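Local structure of endonuclease V (Bacillus subtilis, 3GA2) at residues V6-F9 / D10-K13; I63-A67 / D68-V72; I99-A102 / A103-E107; D223-T226 / H227-T231. The protein is a DNA repair nuclease that probably uses magnesium to nick double-stranded DNA at the second phosphodiester bond 3' to a deoxyinosine. The protein carries 1 engineered substitution. One frame throughout, in Å; residues are numbered along the deposited sequence.

Contact 1: V6-F9 / D10-K13; sequences VHKF and DMKK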
loop_
_atom_site.group_PDB
_atom_site.type_symbol
_atom_site.label_atom_id
_atom_site.label_comp_id
_atom_site.label_asym_id
_atom_site.label_seq_id
_atom_site.Cartn_x
_atom_site.Cartn_y
_atom_site.Cartn_z
ATOM N N VAL A 6 -9.958 -9.970 10.932
ATOM C CA VAL A 6 -10.042 -10.942 9.847
ATOM C C VAL A 6 -9.458 -12.298 10.228
ATOM O O VAL A 6 -10.149 -13.313 10.175
ATOM C CB VAL A 6 -9.310 -10.433 8.590
ATOM C CG1 VAL A 6 -9.507 -11.410 7.446
ATOM C CG2 VAL A 6 -9.826 -9.053 8.213
ATOM N N HIS A 7 -8.182 -12.312 10.601
ATOM C CA HIS A 7 -7.525 -13.552 10.981
ATOM C C HIS A 7 -6.325 -13.320 11.885
ATOM O O HIS A 7 -5.857 -12.193 12.055
ATOM C CB HIS A 7 -7.063 -14.322 9.739
ATOM C CG HIS A 7 -6.034 -13.602 8.922
ATOM N ND1 HIS A 7 -6.360 -12.814 7.837
ATOM C CD2 HIS A 7 -4.685 -13.566 9.019
ATOM C CE1 HIS A 7 -5.256 -12.329 7.300
ATOM N NE2 HIS A 7 -4.224 -12.769 7.998
ATOM N N LYS A 8 -5.819 -14.408 12.452
ATOM C CA LYS A 8 -4.668 -14.345 13.340
ATOM C C LYS A 8 -3.396 -14.530 12.526
ATOM O O LYS A 8 -3.449 -14.890 11.352
ATOM C CB LYS A 8 -4.780 -15.441 14.400
ATOM C CG LYS A 8 -4.814 -16.842 13.811
ATOM C CD LYS A 8 -5.738 -17.761 14.587
ATOM C CE LYS A 8 -5.910 -19.090 13.864
ATOM N NZ LYS A 8 -7.006 -19.911 14.450
ATOM N N PHE A 9 -2.254 -14.284 13.152
ATOM C CA PHE A 9 -0.973 -14.427 12.475
ATOM C C PHE A 9 -0.170 -15.583 13.060
ATOM O O PHE A 9 0.951 -15.392 13.527
ATOM C CB PHE A 9 -0.191 -13.118 12.591
ATOM C CG PHE A 9 -0.865 -11.960 11.914
ATOM C CD1 PHE A 9 -0.698 -11.739 10.550
ATOM C CD2 PHE A 9 -1.719 -11.126 12.624
ATOM C CE1 PHE A 9 -1.373 -10.707 9.906
ATOM C CE2 PHE A 9 -2.399 -10.094 11.991
ATOM C CZ PHE A 9 -2.226 -9.885 10.628
ATOM N N ASP A 10 -0.746 -16.783 13.031
ATOM C CA ASP A 10 -0.076 -17.969 13.566
ATOM C C ASP A 10 0.381 -18.933 12.472
ATOM O O ASP A 10 0.759 -20.068 12.764
ATOM C CB ASP A 10 -1.000 -18.722 14.526
ATOM C CG ASP A 10 -1.474 -17.866 15.675
ATOM O OD1 ASP A 10 -0.627 -17.297 16.399
ATOM O OD2 ASP A 10 -2.703 -17.767 15.866
HETATM N N MSE A 11 0.341 -18.487 11.220
HETATM C CA MSE A 11 0.749 -19.322 10.094
HETATM C C MSE A 11 2.167 -19.866 10.273
HETATM O O MSE A 11 3.061 -19.140 10.710
HETATM C CB MSE A 11 0.685 -18.530 8.783
HETATM C CG MSE A 11 -0.711 -18.096 8.334
HETATM SE SE MSE A 11 -1.524 -16.701 9.407
HETATM C CE MSE A 11 -2.981 -17.726 10.153
ATOM N N LYS A 12 2.368 -21.136 9.927
ATOM C CA LYS A 12 3.685 -21.760 10.043
ATOM C C LYS A 12 4.283 -22.035 8.664
ATOM O O LYS A 12 5.098 -21.261 8.166
ATOM C CB LYS A 12 3.601 -23.073 10.829
ATOM C CG LYS A 12 2.357 -23.234 11.686
ATOM C CD LYS A 12 1.346 -24.136 10.993
ATOM C CE LYS A 12 0.052 -24.237 11.775
ATOM N NZ LYS A 12 -0.913 -25.148 11.103
ATOM N N LYS A 13 3.876 -23.142 8.051
ATOM C CA LYS A 13 4.378 -23.513 6.731
ATOM C C LYS A 13 3.726 -22.668 5.638
ATOM O O LYS A 13 2.728 -21.993 5.883
ATOM C CB LYS A 13 4.113 -24.998 6.474
ATOM C CG LYS A 13 2.677 -25.429 6.726
ATOM C CD LYS A 13 2.506 -26.921 6.505
ATOM C CE LYS A 13 1.097 -27.373 6.854
ATOM N NZ LYS A 13 0.779 -27.149 8.294
#
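Lys-8 passes its aliphatic chain across Asp-10, CB to CD against the one oxygen OD2, and the two side chains cross at about a right angle in the loop that leads to helix 14-25. Following the lysine outward, Lys-8 CB already stands 3.4 Å from Asp-10 OD2. CG comes nearer still, with 3.1 Å between Lys-8 CG and Asp-10 OD2, and it also has the carboxylate carbon beside it. Lys-8 CD keeps to 3.3 Å from Asp-10 OD2. At CE the chain is already leaving, since Lys-8 CE lies 4.0 Å from Asp-10 OD2, and the ammonium Lys-8 NZ ends 5.0 Å from Asp-10 OD2. From a bend at chi2 (-144°) the nearly straight remainder of the chain carries CE and NZ past the oxygen. The same lysine offers its backbone to Met-11, a selenomethionine bent at chi2 and chi3, whose end folds back toward the preceding residues. The methyl Met-11 CE rests 3.1 Å from Lys-8 O, with SE beside the same carbonyl and near Phe-9 CA. SE also approaches the His-7 ring obliquely. Around this loop, Phe-9 packs on Leu-96 and Pro-97 of helix 96-105, His-7 meets Phe-135 edge-to-face, and Met-11 reaches Phe-17 of helix 14-25. Between its two halves the loop has neither a hydrogen bond nor a salt bridge. Lys-8 and Asp-10 meet through methylenes and one oxygen, so any attraction between their charges acts at a distance and is probably weakened by solvent at this exposed surface.

Contact 2: I63-A67 / D68-V72; sequences IVIDA and DTKEV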
loop_
_atom_site.group_PDB
_atom_site.type_symbol
_atom_site.label_atom_id
_atom_site.label_comp_id
_atom_site.label_asym_id
_atom_site.label_seq_id
_atom_site.Cartn_x
_atom_site.Cartn_y
_atom_site.Cartn_z
ATOM N N ILE A 63 0.053 8.517 7.552
ATOM C CA ILE A 63 -0.102 9.959 7.470
ATOM C C ILE A 63 -1.486 10.216 6.901
ATOM O O ILE A 63 -1.798 9.740 5.815
ATOM C CB ILE A 63 0.925 10.586 6.512
ATOM C CG1 ILE A 63 2.331 10.117 6.876
ATOM C CG2 ILE A 63 0.824 12.102 6.571
ATOM C CD1 ILE A 63 2.778 10.530 8.266
ATOM N N VAL A 64 -2.310 10.949 7.639
ATOM C CA VAL A 64 -3.659 11.263 7.195
ATOM C C VAL A 64 -3.707 12.711 6.735
ATOM O O VAL A 64 -3.258 13.603 7.450
ATOM C CB VAL A 64 -4.684 11.088 8.341
ATOM C CG1 VAL A 64 -6.096 11.252 7.806
ATOM C CG2 VAL A 64 -4.520 9.713 8.987
ATOM N N ILE A 65 -4.216 12.952 5.532
ATOM C CA ILE A 65 -4.323 14.323 5.057
ATOM C C ILE A 65 -5.777 14.664 4.764
ATOM O O ILE A 65 -6.616 13.774 4.624
ATOM C CB ILE A 65 -3.488 14.576 3.774
ATOM C CG1 ILE A 65 -4.026 13.737 2.615
ATOM C CG2 ILE A 65 -2.013 14.246 4.036
ATOM C CD1 ILE A 65 -3.586 14.234 1.258
ATOM N N ASP A 66 -6.070 15.959 4.698
ATOM C CA ASP A 66 -7.411 16.438 4.385
ATOM C C ASP A 66 -7.489 16.296 2.872
ATOM O O ASP A 66 -6.589 16.742 2.162
ATOM C CB ASP A 66 -7.549 17.906 4.802
ATOM C CG ASP A 66 -8.868 18.517 4.369
ATOM O OD1 ASP A 66 -9.024 18.825 3.168
ATOM O OD2 ASP A 66 -9.750 18.680 5.231
ATOM N N ALA A 67 -8.543 15.663 2.372
ATOM C CA ALA A 67 -8.668 15.450 0.929
ATOM C C ALA A 67 -8.618 16.716 0.079
ATOM O O ALA A 67 -7.959 16.731 -0.954
ATOM C CB ALA A 67 -9.953 14.680 0.626
ATOM N N ASP A 68 -9.317 17.767 0.509
ATOM C CA ASP A 68 -9.352 19.014 -0.247
ATOM C C ASP A 68 -8.076 19.859 -0.143
ATOM O O ASP A 68 -7.464 20.189 -1.159
ATOM C CB ASP A 68 -10.550 19.872 0.174
ATOM C CG ASP A 68 -11.893 19.222 -0.140
ATOM O OD1 ASP A 68 -11.948 18.270 -0.946
ATOM O OD2 ASP A 68 -12.911 19.687 0.416
ATOM N N THR A 69 -7.671 20.209 1.078
ATOM C CA THR A 69 -6.479 21.039 1.273
ATOM C C THR A 69 -5.156 20.287 1.191
ATOM O O THR A 69 -4.106 20.905 1.036
ATOM C CB THR A 69 -6.504 21.764 2.646
ATOM O OG1 THR A 69 -6.254 20.816 3.694
ATOM C CG2 THR A 69 -7.849 22.434 2.881
ATOM N N LYS A 70 -5.210 18.962 1.297
ATOM C CA LYS A 70 -4.005 18.124 1.268
ATOM C C LYS A 70 -3.108 18.349 2.487
ATOM O O LYS A 70 -1.946 17.941 2.498
ATOM C CB LYS A 70 -3.188 18.365 -0.014
ATOM C CG LYS A 70 -3.727 17.675 -1.260
ATOM C CD LYS A 70 -5.025 18.300 -1.742
ATOM C CE LYS A 70 -5.563 17.566 -2.960
ATOM N NZ LYS A 70 -6.820 18.176 -3.456
ATOM N N GLU A 71 -3.641 19.001 3.513
ATOM C CA GLU A 71 -2.862 19.255 4.719
ATOM C C GLU A 71 -2.882 18.049 5.653
ATOM O O GLU A 71 -3.856 17.296 5.696
ATOM C CB GLU A 71 -3.395 20.498 5.440
ATOM C CG GLU A 71 -3.110 21.792 4.679
ATOM C CD GLU A 71 -3.860 22.994 5.227
ATOM O OE1 GLU A 71 -3.997 23.101 6.462
ATOM O OE2 GLU A 71 -4.296 23.840 4.417
ATOM N N VAL A 72 -1.797 17.872 6.396
ATOM C CA VAL A 72 -1.676 16.758 7.326
ATOM C C VAL A 72 -2.529 17.026 8.560
ATOM O O VAL A 72 -2.399 18.070 9.199
ATOM C CB VAL A 72 -0.209 16.563 7.749
ATOM C CG1 VAL A 72 -0.094 15.427 8.743
ATOM C CG2 VAL A 72 0.643 16.294 6.525
#
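A β hairpin joins strands 55-66 and 72-81, and Asp-66 organises its turn through both backbone and side chain. Asp-66 N donates to Glu-71 O at 2.8 Å, while Asp-66 O accepts from Lys-70 N. The carboxylate folds over the turn because CG lies opposite the backbone N (chi1 174°). Asp-66 OD1 takes a nearly straight bond from Thr-69 N, 2.8 Å away on the anti side and 28° out of the carboxylate plane, and a weak one from Asp-68 N. With an alanine here, the amides of Asp-68 and Thr-69 would probably lose their shared acceptor, and the turn would keep only its backbone bonds and those of the Thr-69 and Lys-70 side chains. Thr-69 adds an ST turn, its OG1 accepting from Glu-71 N at 3.2 Å. Lys-70, which has a positive phi, bends at chi2 and curls its ammonium back to the carbonyls: Lys-70 NZ bonds Asp-68 O at 3.1 Å from above the carbonyl plane, and Ala-67 O weakly. Beyond the turn, Ile-65 and Val-72 form an antiparallel non-hydrogen-bonded pair, their CG2 methyls 4.2 Å apart, and Ile-63 CG2 closes on Val-72 CG1. On this side helix 217-235 packs against the hairpin, Ile-63 meeting Ala-222, Ile-65 Pro-218 and Val-72 Leu-221. Strand 41-52 flanks 55-66 along its other edge, pairing Ile-63 with Gly-44 and Ile-65 with Thr-42.

Contact 3: I99-A102 / A103-E107; sequences IIEA and AKKLE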
loop_
_atom_site.group_PDB
_atom_site.type_symbol
_atom_site.label_atom_id
_atom_site.label_comp_id
_atom_site.label_asym_id
_atom_site.label_seq_id
_atom_site.Cartn_x
_atom_site.Cartn_y
_atom_site.Cartn_z
ATOM N N ILE A 99 0.943 -2.677 10.744
ATOM C CA ILE A 99 -0.018 -1.827 10.047
ATOM C C ILE A 99 -1.299 -1.688 10.861
ATOM O O ILE A 99 -1.826 -0.585 11.036
ATOM C CB ILE A 99 -0.366 -2.396 8.658
ATOM C CG1 ILE A 99 0.913 -2.500 7.820
ATOM C CG2 ILE A 99 -1.400 -1.497 7.966
ATOM C CD1 ILE A 99 0.721 -3.150 6.451
ATOM N N ILE A 100 -1.784 -2.812 11.368
ATOM C CA ILE A 100 -2.999 -2.828 12.164
ATOM C C ILE A 100 -2.801 -2.033 13.446
ATOM O O ILE A 100 -3.670 -1.262 13.845
ATOM C CB ILE A 100 -3.398 -4.267 12.525
ATOM C CG1 ILE A 100 -3.479 -5.112 11.256
ATOM C CG2 ILE A 100 -4.730 -4.267 13.260
ATOM C CD1 ILE A 100 -4.378 -4.524 10.195
ATOM N N GLU A 101 -1.654 -2.229 14.088
ATOM C CA GLU A 101 -1.342 -1.521 15.325
ATOM C C GLU A 101 -1.410 -0.013 15.136
ATOM O O GLU A 101 -1.995 0.699 15.956
ATOM C CB GLU A 101 0.056 -1.896 15.817
ATOM C CG GLU A 101 0.055 -2.835 17.005
ATOM C CD GLU A 101 -0.814 -2.320 18.133
ATOM O OE1 GLU A 101 -0.625 -1.153 18.547
ATOM O OE2 GLU A 101 -1.687 -3.079 18.604
ATOM N N ALA A 102 -0.799 0.462 14.055
ATOM C CA ALA A 102 -0.775 1.884 13.742
ATOM C C ALA A 102 -2.187 2.384 13.460
ATOM O O ALA A 102 -2.612 3.400 14.005
ATOM C CB ALA A 102 0.130 2.136 12.529
ATOM N N ALA A 103 -2.915 1.652 12.623
ATOM C CA ALA A 103 -4.282 2.026 12.275
ATOM C C ALA A 103 -5.158 2.153 13.523
ATOM O O ALA A 103 -6.046 3.009 13.585
ATOM C CB ALA A 103 -4.877 0.998 11.317
ATOM N N LYS A 104 -4.904 1.300 14.511
ATOM C CA LYS A 104 -5.668 1.319 15.758
ATOM C C LYS A 104 -5.414 2.585 16.571
ATOM O O LYS A 104 -6.217 2.962 17.429
ATOM C CB LYS A 104 -5.344 0.064 16.582
ATOM C CG LYS A 104 -5.787 -1.208 15.868
ATOM C CD LYS A 104 -5.145 -2.466 16.417
ATOM C CE LYS A 104 -5.811 -2.950 17.681
ATOM N NZ LYS A 104 -5.180 -4.226 18.118
ATOM N N LYS A 105 -4.309 3.260 16.284
ATOM C CA LYS A 105 -3.981 4.484 16.999
ATOM C C LYS A 105 -4.659 5.706 16.385
ATOM O O LYS A 105 -4.719 6.763 17.008
ATOM C CB LYS A 105 -2.465 4.681 17.013
ATOM C CG LYS A 105 -1.696 3.571 17.722
ATOM C CD LYS A 105 -0.203 3.836 17.667
ATOM C CE LYS A 105 0.581 2.829 18.487
ATOM N NZ LYS A 105 2.014 3.235 18.590
ATOM N N LEU A 106 -5.176 5.557 15.168
ATOM C CA LEU A 106 -5.840 6.653 14.467
ATOM C C LEU A 106 -7.095 7.209 15.144
ATOM O O LEU A 106 -8.008 6.459 15.498
ATOM C CB LEU A 106 -6.220 6.214 13.050
ATOM C CG LEU A 106 -5.083 5.925 12.066
ATOM C CD1 LEU A 106 -5.659 5.398 10.758
ATOM C CD2 LEU A 106 -4.282 7.199 11.820
ATOM N N GLU A 107 -7.141 8.527 15.312
ATOM C CA GLU A 107 -8.311 9.161 15.901
ATOM C C GLU A 107 -9.265 9.471 14.751
ATOM O O GLU A 107 -10.484 9.508 14.929
ATOM C CB GLU A 107 -7.943 10.456 16.640
ATOM C CG GLU A 107 -7.121 10.253 17.910
ATOM C CD GLU A 107 -7.037 11.511 18.761
ATOM O OE1 GLU A 107 -6.787 12.596 18.206
ATOM O OE2 GLU A 107 -7.215 11.416 19.990
HETATM O O HOH W 1 -2.492 -4.728 16.876
#
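Ile-100 and Lys-104 meet one turn apart in helix 96-105, with Ile-100 CG2 3.7 Å from Lys-104 CD and the two side chains crossing at a slant. Setting CG2 anti to the backbone N (chi1 -53° for CG1) turns that methyl along the helix toward the lysine. Lys-104 then bends at chi3 (80°), which brings its tip round to Glu-101. Lys-104 NZ and Glu-101 OE2 form only a long salt bridge, 3.7 Å apart. A water completes it, donating to Glu-101 OE2 and accepting from Lys-104 NZ at 3.0 Å. Near the other carboxylate oxygen, CE of the extended Lys-105 lies 4.2 Å from Glu-101 OE1, but its ammonium goes on to His-77 O. Behind these side chains stands the backbone. Ala-103 N reaches Ile-99 O at 3.0 Å and Lys-104 N reaches Ile-100 O, both one full turn back. The spacing then shortens: Lys-105 N bonds Ala-102 O at 2.8 Å and has only a weak bond to Glu-101 O. Leu-106 N likewise uses Ala-103 O, three residues back. The helix lies over the sheet, Ala-102 on Cys-60 and Ile-62 and Leu-106 on Ile-62 and Val-64 of strand 55-66. Helix 128-136 packs alongside, Phe-135 meeting Ile-100 and Leu-136 meeting Ala-103, while Met-1 bonds the backbone of Ala-103 and Leu-106.

Contact 4: D223-T226 / H227-T231; sequences DLET and HVLRT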
loop_
_atom_site.group_PDB
_atom_site.type_symbol
_atom_site.label_atom_id
_atom_site.label_comp_id
_atom_site.label_asym_id
_atom_site.label_seq_id
_atom_site.Cartn_x
_atom_site.Cartn_y
_atom_site.Cartn_z
ATOM N N ASP A 223 6.473 7.798 3.650
ATOM C CA ASP A 223 7.800 7.280 3.346
ATOM C C ASP A 223 8.869 8.105 4.070
ATOM O O ASP A 223 9.741 7.557 4.737
ATOM C CB ASP A 223 8.026 7.308 1.831
ATOM C CG ASP A 223 9.309 6.617 1.411
ATOM O OD1 ASP A 223 9.705 5.631 2.067
ATOM O OD2 ASP A 223 9.911 7.052 0.408
ATOM N N LEU A 224 8.790 9.425 3.944
ATOM C CA LEU A 224 9.750 10.302 4.594
ATOM C C LEU A 224 9.686 10.164 6.113
ATOM O O LEU A 224 10.701 10.283 6.796
ATOM C CB LEU A 224 9.489 11.760 4.209
ATOM C CG LEU A 224 9.728 12.171 2.754
ATOM C CD1 LEU A 224 9.227 13.589 2.537
ATOM C CD2 LEU A 224 11.211 12.076 2.422
ATOM N N GLU A 225 8.495 9.910 6.642
ATOM C CA GLU A 225 8.329 9.776 8.083
ATOM C C GLU A 225 8.931 8.469 8.607
ATOM O O GLU A 225 9.556 8.446 9.670
ATOM C CB GLU A 225 6.847 9.862 8.449
ATOM C CG GLU A 225 6.582 9.904 9.937
ATOM C CD GLU A 225 6.911 11.242 10.559
ATOM O OE1 GLU A 225 7.225 11.264 11.768
ATOM O OE2 GLU A 225 6.843 12.277 9.858
ATOM N N THR A 226 8.746 7.384 7.860
ATOM C CA THR A 226 9.286 6.085 8.255
ATOM C C THR A 226 10.812 6.135 8.254
ATOM O O THR A 226 11.467 5.484 9.070
ATOM C CB THR A 226 8.839 4.965 7.294
ATOM O OG1 THR A 226 9.278 5.269 5.965
ATOM C CG2 THR A 226 7.328 4.824 7.301
ATOM N N HIS A 227 11.379 6.917 7.342
ATOM C CA HIS A 227 12.830 7.032 7.248
ATOM C C HIS A 227 13.421 7.832 8.396
ATOM O O HIS A 227 14.454 7.455 8.951
ATOM C CB HIS A 227 13.221 7.662 5.913
ATOM C CG HIS A 227 12.962 6.774 4.736
ATOM N ND1 HIS A 227 12.994 7.229 3.435
ATOM C CD2 HIS A 227 12.667 5.454 4.665
ATOM C CE1 HIS A 227 12.730 6.228 2.614
ATOM N NE2 HIS A 227 12.528 5.139 3.335
ATOM N N VAL A 228 12.763 8.932 8.756
ATOM C CA VAL A 228 13.241 9.772 9.845
ATOM C C VAL A 228 13.107 9.045 11.183
ATOM O O VAL A 228 13.976 9.163 12.044
ATOM C CB VAL A 228 12.476 11.121 9.898
ATOM C CG1 VAL A 228 11.006 10.887 10.170
ATOM C CG2 VAL A 228 13.079 12.016 10.968
ATOM N N LEU A 229 12.024 8.291 11.361
ATOM C CA LEU A 229 11.832 7.549 12.603
ATOM C C LEU A 229 12.844 6.416 12.698
ATOM O O LEU A 229 13.378 6.146 13.773
ATOM C CB LEU A 229 10.421 6.972 12.692
ATOM C CG LEU A 229 9.315 7.898 13.201
ATOM C CD1 LEU A 229 7.978 7.223 12.995
ATOM C CD2 LEU A 229 9.534 8.225 14.675
ATOM N N ARG A 230 13.099 5.747 11.577
ATOM C CA ARG A 230 14.066 4.658 11.566
ATOM C C ARG A 230 15.441 5.194 11.947
ATOM O O ARG A 230 16.140 4.601 12.770
ATOM C CB ARG A 230 14.140 3.998 10.185
ATOM C CG ARG A 230 15.246 2.956 10.071
ATOM C CD ARG A 230 15.240 2.254 8.723
ATOM N NE ARG A 230 15.424 3.175 7.604
ATOM C CZ ARG A 230 15.407 2.805 6.328
ATOM N NH1 ARG A 230 15.216 1.532 6.012
ATOM N NH2 ARG A 230 15.570 3.707 5.368
ATOM N N THR A 231 15.819 6.320 11.347
ATOM C CA THR A 231 17.114 6.938 11.621
ATOM C C THR A 231 17.198 7.317 13.091
ATOM O O THR A 231 18.261 7.232 13.702
ATOM C CB THR A 231 17.328 8.218 10.771
ATOM O OG1 THR A 231 17.152 7.912 9.381
ATOM C CG2 THR A 231 18.736 8.768 10.982
#
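Asp-223 and His-227 are brought together by their first torsions: the aspartate CG points away from the backbone N (chi1 -172°), and the imidazole, one turn on, folds back with chi1 -69°. Asp-223 OD1 then sits 3.1 Å from both His-227 CE1 and His-227 NE2, the carboxylate and ring planes 69° apart. The angle at NE2 is too poor for a hydrogen bond. Asp-223 O lies over one face of the imidazole, offset toward its rim, with His-227 CG 3.3 Å away. That carbonyl is gripped twice from one side of its plane, by His-227 N at 3.1 Å and by Thr-226 OG1 at 2.6 Å. With a leucine here, Asp-223 O and OD1 would probably lose the flat ring lying against them, and the carboxylate its polar neighbour on that side. The carboxylate's stronger hold is the salt bridge from OD2 to Lys-145. OD1, meanwhile, lies close to Asp-46, which with Asp-116 is a predicted magnesium ligand. Helix 217-235 thus brings a third carboxylate to the predicted metal site of this RNase H-clan nuclease. Lys-145 probably offsets part of the crowded negative charge, while the His-227 ring meets the carboxylate by contact, without a hydrogen bond.

Overall arrangement
As a set, the four contacts illustrate how meetings between near neighbours in sequence change character with their place in a fold. Contact 3 is buried and contact 2 partly so; contacts 1 and 4 lie nearer the surface. Strand 55-66 is the shared element: its Val-64 packs on Leu-106 of contact 3, and its Ile-63 on Glu-225 of contact 4, so helices 96-105 and 217-235 both rest on it. Contact 1 lies across the chain's centre from contact 2, about 34 Å between centres, yet its nearest atoms come within about 5 Å of contact 3. Backbone bonds shape contacts 2 to 4, with carboxylates turned to amides, ammonium or imidazole, whereas contact 1 relies on methylene, methyl and selenium contacts.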